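Local atomic coordinates of dehydroquinate synthase (PDB entry 1UJN), a protein that probably catalyses the second step of the shikimate pathway, converting 3-deoxy-D-arabino-heptulosonate 7-phosphate to 3-dehydroquinate and phosphate with NAD(+) and a divalent metal ion. Residues 11-16 with 151-156; 28-33 with 83-88. All blocks are in the same frame, centred on the assembly; numbering follows the deposited sequence.

Contact 1 of 2, residues 11-16 with 151-156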
loop_
_atom_site.group_PDB
_atom_site.type_symbol
_atom_site.label_atom_id
_atom_site.label_comp_id
_atom_site.label_asym_id
_atom_site.label_seq_id
_atom_site.Cartn_x
_atom_site.Cartn_y
_atom_site.Cartn_z
ATOM N N PRO A 11 -7.066 -12.547 10.576
ATOM C CA PRO A 11 -8.410 -13.075 10.819
ATOM C C PRO A 11 -9.576 -12.103 10.682
ATOM O O PRO A 11 -9.497 -10.935 11.073
ATOM C CB PRO A 11 -8.301 -13.634 12.232
ATOM C CG PRO A 11 -7.390 -12.648 12.885
ATOM C CD PRO A 11 -6.309 -12.446 11.838
ATOM N N TYR A 12 -10.661 -12.605 10.107
ATOM C CA TYR A 12 -11.886 -11.837 9.947
ATOM C C TYR A 12 -13.010 -12.788 9.550
ATOM O O TYR A 12 -12.770 -13.846 8.968
ATOM C CB TYR A 12 -11.745 -10.721 8.897
ATOM C CG TYR A 12 -11.483 -11.184 7.482
ATOM C CD1 TYR A 12 -10.183 -11.325 7.005
ATOM C CD2 TYR A 12 -12.542 -11.448 6.606
ATOM C CE1 TYR A 12 -9.939 -11.708 5.680
ATOM C CE2 TYR A 12 -12.312 -11.839 5.287
ATOM C CZ TYR A 12 -11.008 -11.962 4.832
ATOM O OH TYR A 12 -10.777 -12.331 3.527
ATOM N N PRO A 13 -14.251 -12.431 9.890
ATOM C CA PRO A 13 -15.434 -13.235 9.581
ATOM C C PRO A 13 -16.060 -12.871 8.238
ATOM O O PRO A 13 -15.938 -11.736 7.772
ATOM C CB PRO A 13 -16.369 -12.894 10.726
ATOM C CG PRO A 13 -16.120 -11.409 10.865
ATOM C CD PRO A 13 -14.602 -11.314 10.791
ATOM N N ILE A 14 -16.732 -13.845 7.635
ATOM C CA ILE A 14 -17.443 -13.645 6.377
ATOM C C ILE A 14 -18.848 -14.160 6.661
ATOM O O ILE A 14 -19.033 -15.346 6.946
ATOM C CB ILE A 14 -16.843 -14.475 5.215
ATOM C CG1 ILE A 14 -15.441 -13.969 4.865
ATOM C CG2 ILE A 14 -17.767 -14.394 4.001
ATOM C CD1 ILE A 14 -14.703 -14.848 3.860
ATOM N N LEU A 15 -19.829 -13.267 6.609
ATOM C CA LEU A 15 -21.219 -13.643 6.864
ATOM C C LEU A 15 -21.984 -13.673 5.556
ATOM O O LEU A 15 -21.853 -12.768 4.736
ATOM C CB LEU A 15 -21.895 -12.631 7.798
ATOM C CG LEU A 15 -21.563 -12.655 9.294
ATOM C CD1 LEU A 15 -22.135 -13.921 9.930
ATOM C CD2 LEU A 15 -20.055 -12.583 9.481
ATOM N N VAL A 16 -22.793 -14.712 5.365
ATOM C CA VAL A 16 -23.596 -14.834 4.153
ATOM C C VAL A 16 -25.008 -15.245 4.568
ATOM O O VAL A 16 -25.195 -16.297 5.169
ATOM C CB VAL A 16 -23.022 -15.908 3.201
ATOM C CG1 VAL A 16 -23.829 -15.939 1.907
ATOM C CG2 VAL A 16 -21.550 -15.617 2.909
ATOM N N GLY A 151 -14.026 -7.433 8.023
ATOM C CA GLY A 151 -15.203 -8.288 7.999
ATOM C C GLY A 151 -15.881 -8.198 6.640
ATOM O O GLY A 151 -15.752 -7.181 5.954
ATOM N N VAL A 152 -16.583 -9.260 6.242
ATOM C CA VAL A 152 -17.307 -9.285 4.965
ATOM C C VAL A 152 -18.741 -9.683 5.294
ATOM O O VAL A 152 -18.967 -10.693 5.955
ATOM C CB VAL A 152 -16.724 -10.318 3.984
ATOM C CG1 VAL A 152 -17.551 -10.345 2.694
ATOM C CG2 VAL A 152 -15.278 -9.963 3.654
ATOM N N TYR A 153 -19.696 -8.886 4.834
ATOM C CA TYR A 153 -21.106 -9.130 5.118
ATOM C C TYR A 153 -21.904 -9.136 3.828
ATOM O O TYR A 153 -22.163 -8.082 3.246
ATOM C CB TYR A 153 -21.602 -8.045 6.078
ATOM C CG TYR A 153 -20.826 -8.058 7.379
ATOM C CD1 TYR A 153 -21.228 -8.868 8.440
ATOM C CD2 TYR A 153 -19.624 -7.352 7.509
ATOM C CE1 TYR A 153 -20.449 -8.984 9.596
ATOM C CE2 TYR A 153 -18.838 -7.467 8.657
ATOM C CZ TYR A 153 -19.257 -8.286 9.691
ATOM O OH TYR A 153 -18.474 -8.450 10.814
ATOM N N ALA A 154 -22.280 -10.340 3.396
ATOM C CA ALA A 154 -23.027 -10.558 2.158
ATOM C C ALA A 154 -24.516 -10.720 2.409
ATOM O O ALA A 154 -24.978 -11.792 2.810
ATOM C CB ALA A 154 -22.486 -11.793 1.434
ATOM N N GLU A 155 -25.251 -9.642 2.172
ATOM C CA GLU A 155 -26.695 -9.613 2.355
ATOM C C GLU A 155 -27.327 -10.161 1.088
ATOM O O GLU A 155 -27.341 -9.492 0.060
ATOM C CB GLU A 155 -27.154 -8.174 2.584
ATOM C CG GLU A 155 -28.660 -8.008 2.676
ATOM C CD GLU A 155 -29.277 -8.952 3.678
ATOM O OE1 GLU A 155 -28.903 -8.891 4.871
ATOM O OE2 GLU A 155 -30.136 -9.763 3.269
ATOM N N LEU A 156 -27.853 -11.377 1.165
ATOM C CA LEU A 156 -28.459 -12.007 -0.000
ATOM C C LEU A 156 -29.650 -11.229 -0.564
ATOM O O LEU A 156 -29.928 -11.298 -1.756
ATOM C CB LEU A 156 -28.856 -13.449 0.343
ATOM C CG LEU A 156 -27.663 -14.300 0.804
ATOM C CD1 LEU A 156 -28.117 -15.713 1.136
ATOM C CD2 LEU A 156 -26.599 -14.327 -0.287
#
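Leu15 and Tyr153 make the same choice at the first torsion: each has CG anti to its own carbonyl carbon (chi1 -75° and -60°), and the two side chains run side by side in the same direction. They stand on neighbouring parallel strands, 12-16 and 151-155, in the mixed sheet of the N-terminal nucleotide-binding domain. Leu15 meets the phenol obliquely, its CD2 3.6 Å from Tyr153 CE1, with CB and CG close to CD1 and CE1. Further out, the phenol oxygen passes Pro13, with Tyr153 OH 3.8 Å from Pro13 CG. An alanine in place of Tyr153 would probably open a gap beside Leu15 CD2 and Pro13 CG, leaving the leucine branch freer to turn.

The opposite face of the sheet carries Ile14, Val16, Val152 and Ala154. Ile14 lies alongside Val152, CG1 to CB 4.0 Å, while Val152 CG2 also meets the Tyr12 ring at CE2, 3.9 Å away. The hydroxyl of that ring is hydrogen-bonded to Ser127 O, so the tyrosine ties the strand to the loop before strand 131-136. At the far end Val16 CG1 touches Leu156 CD2, and helix 199-216 packs on Leu156 and Ile14.

Three backbone bonds hold the register. Val152 N donates to Pro13 O at 3.0 Å, Leu15 N to Val152 O at 2.8 Å, and Ala154 N to Leu15 O at 2.8 Å. That last carbonyl oxygen, Leu15 O, also has the methyl CB of Ala154 3.5 Å away.

Contact 2 of 2, residues 28-33 with 83-88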
loop_
_atom_site.group_PDB
_atom_site.type_symbol
_atom_site.label_atom_id
_atom_site.label_comp_id
_atom_site.label_asym_id
_atom_site.label_seq_id
_atom_site.Cartn_x
_atom_site.Cartn_y
_atom_site.Cartn_z
ATOM N N ALA A 28 -16.443 1.503 16.356
ATOM C CA ALA A 28 -15.768 2.065 17.523
ATOM C C ALA A 28 -15.089 3.400 17.234
ATOM O O ALA A 28 -14.392 3.941 18.090
ATOM C CB ALA A 28 -14.746 1.071 18.052
ATOM N N GLY A 29 -15.285 3.925 16.031
ATOM C CA GLY A 29 -14.676 5.195 15.679
ATOM C C GLY A 29 -15.378 5.823 14.495
ATOM O O GLY A 29 -16.428 5.332 14.073
ATOM N N PRO A 30 -14.833 6.915 13.936
ATOM C CA PRO A 30 -15.467 7.565 12.785
ATOM C C PRO A 30 -15.562 6.615 11.591
ATOM O O PRO A 30 -14.897 5.570 11.563
ATOM C CB PRO A 30 -14.565 8.774 12.523
ATOM C CG PRO A 30 -13.736 9.001 13.752
ATOM C CD PRO A 30 -13.599 7.614 14.328
ATOM N N ALA A 31 -16.392 6.968 10.614
ATOM C CA ALA A 31 -16.574 6.112 9.447
ATOM C C ALA A 31 -17.106 6.848 8.225
ATOM O O ALA A 31 -17.638 7.956 8.324
ATOM C CB ALA A 31 -17.516 4.959 9.807
ATOM N N ALA A 32 -16.952 6.211 7.068
ATOM C CA ALA A 32 -17.426 6.753 5.806
ATOM C C ALA A 32 -17.861 5.543 4.992
ATOM O O ALA A 32 -17.360 4.437 5.212
ATOM C CB ALA A 32 -16.305 7.505 5.093
ATOM N N LEU A 33 -18.795 5.737 4.069
ATOM C CA LEU A 33 -19.281 4.623 3.272
ATOM C C LEU A 33 -19.251 4.963 1.788
ATOM O O LEU A 33 -19.769 5.992 1.362
ATOM C CB LEU A 33 -20.707 4.240 3.716
ATOM C CG LEU A 33 -21.363 2.983 3.123
ATOM C CD1 LEU A 33 -22.466 2.494 4.062
ATOM C CD2 LEU A 33 -21.927 3.286 1.734
ATOM N N PRO A 83 -9.898 10.484 10.582
ATOM C CA PRO A 83 -8.641 10.062 11.202
ATOM C C PRO A 83 -8.249 8.612 10.927
ATOM O O PRO A 83 -8.995 7.855 10.307
ATOM C CB PRO A 83 -8.886 10.335 12.682
ATOM C CG PRO A 83 -10.331 10.007 12.828
ATOM C CD PRO A 83 -10.962 10.616 11.597
ATOM N N ARG A 84 -7.071 8.238 11.415
ATOM C CA ARG A 84 -6.495 6.902 11.208
ATOM C C ARG A 84 -7.330 5.774 11.847
ATOM O O ARG A 84 -7.223 4.608 11.491
ATOM C CB ARG A 84 -5.081 6.896 11.789
ATOM C CG ARG A 84 -4.173 5.883 11.092
ATOM C CD ARG A 84 -2.728 5.958 11.601
ATOM N NE ARG A 84 -2.129 4.620 11.644
ATOM C CZ ARG A 84 -0.786 4.545 11.668
ATOM N NH1 ARG A 84 -0.058 5.648 11.657
ATOM N NH2 ARG A 84 -0.191 3.349 11.710
ATOM N N ASN A 85 -8.177 6.091 12.824
ATOM C CA ASN A 85 -8.983 5.046 13.450
ATOM C C ASN A 85 -10.354 4.950 12.787
ATOM O O ASN A 85 -11.265 4.301 13.305
ATOM C CB ASN A 85 -9.130 5.292 14.960
ATOM C CG ASN A 85 -9.950 6.525 15.282
ATOM O OD1 ASN A 85 -9.796 7.570 14.654
ATOM N ND2 ASN A 85 -10.816 6.411 16.284
ATOM N N ALA A 86 -10.494 5.587 11.629
ATOM C CA ALA A 86 -11.752 5.546 10.894
ATOM C C ALA A 86 -11.903 4.206 10.170
ATOM O O ALA A 86 -10.925 3.485 9.938
ATOM C CB ALA A 86 -11.812 6.693 9.882
ATOM N N THR A 87 -13.141 3.880 9.823
ATOM C CA THR A 87 -13.440 2.652 9.099
ATOM C C THR A 87 -14.154 3.019 7.809
ATOM O O THR A 87 -15.076 3.838 7.814
ATOM C CB THR A 87 -14.375 1.723 9.903
ATOM O OG1 THR A 87 -13.744 1.355 11.134
ATOM C CG2 THR A 87 -14.690 0.456 9.104
ATOM N N LEU A 88 -13.726 2.420 6.704
ATOM C CA LEU A 88 -14.362 2.670 5.414
ATOM C C LEU A 88 -15.268 1.485 5.102
ATOM O O LEU A 88 -14.810 0.345 5.083
ATOM C CB LEU A 88 -13.308 2.790 4.305
ATOM C CG LEU A 88 -13.855 3.045 2.892
ATOM C CD1 LEU A 88 -14.498 4.431 2.838
ATOM C CD2 LEU A 88 -12.734 2.961 1.874
HETATM O O HOH W 1 -11.636 4.156 17.847
HETATM O O HOH W 2 -14.030 3.464 12.959
#
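Pro30 carries the van der Waals packing, against the ring of Pro83 and the flat amide of Asn85. The two proline rings come together at their CG atoms, 3.7 Å apart, with Pro83 CD also close to Pro30 CG. The Asn85 side chain crosses the Pro30 ring at about a right angle, ND2 being 3.6 Å from Pro30 CD. A chi1 of 67° sets Asn85 CG between its own backbone N and carbonyl carbon, 3.9 Å from Pro30 CD. Deeper in, Leu88 CD1 lies 4.2 Å from Ala32 CB and closer still to Ala32 O, and helix 67-80 covers the Ala32 methyl with Trp76 and Leu77. Beyond the pair, Arg84 packs on Phe146 of the second subunit.

The direct hydrogen bonds are those of a parallel pair. Thr87 N donates to Pro30 O at 3.0 Å, and Ala32 N to Thr87 O at 3.1 Å. They start the pairing of strands 31-36 and 87-92 in the Rossmann-like N-terminal domain. Successive beta-alpha-beta crossovers take the chain from 31-36 through helix 40-50, edge strand 55-58 and helix 67-80, returning as 87-92 on the other side of 31-36. Residues 83-86 form a type I turn leading into this last strand, closed by the bond from Ala86 N to Pro83 O.

Water completes the polar contacts. One molecule gives its two hydrogens to Pro30 O and Asn85 O and accepts from Thr87 OG1 at 2.8 Å, so Pro30 O is gripped by both a backbone N-H and a water. Another water accepts from Asn85 ND2 at 2.9 Å and donates to Ala28 O, linking the amide to the chain just before the first strand.

Both contacts are parallel strand pairings in one seven-stranded mixed sheet, their centres 19 Å apart and their nearest atoms about 8 Å apart, without touching. Across the sheet the strands run 12-17, 151-155, 112-117, 87-92, 31-36, so strand 112-117 bridges the two pairs. Along the chain both segments of contact 2 fall between those of contact 1. Strand 12-17 is followed by 31-36 yet lies four places from it. The pairs thus build one Rossmann-like N-terminal domain: contact 1 near the probable NAD(+) site, the Ala154 side chain about 8 Å from that of Thr118, and contact 2, partly buried, towards edge strand 55-58 and away from the annotated sites.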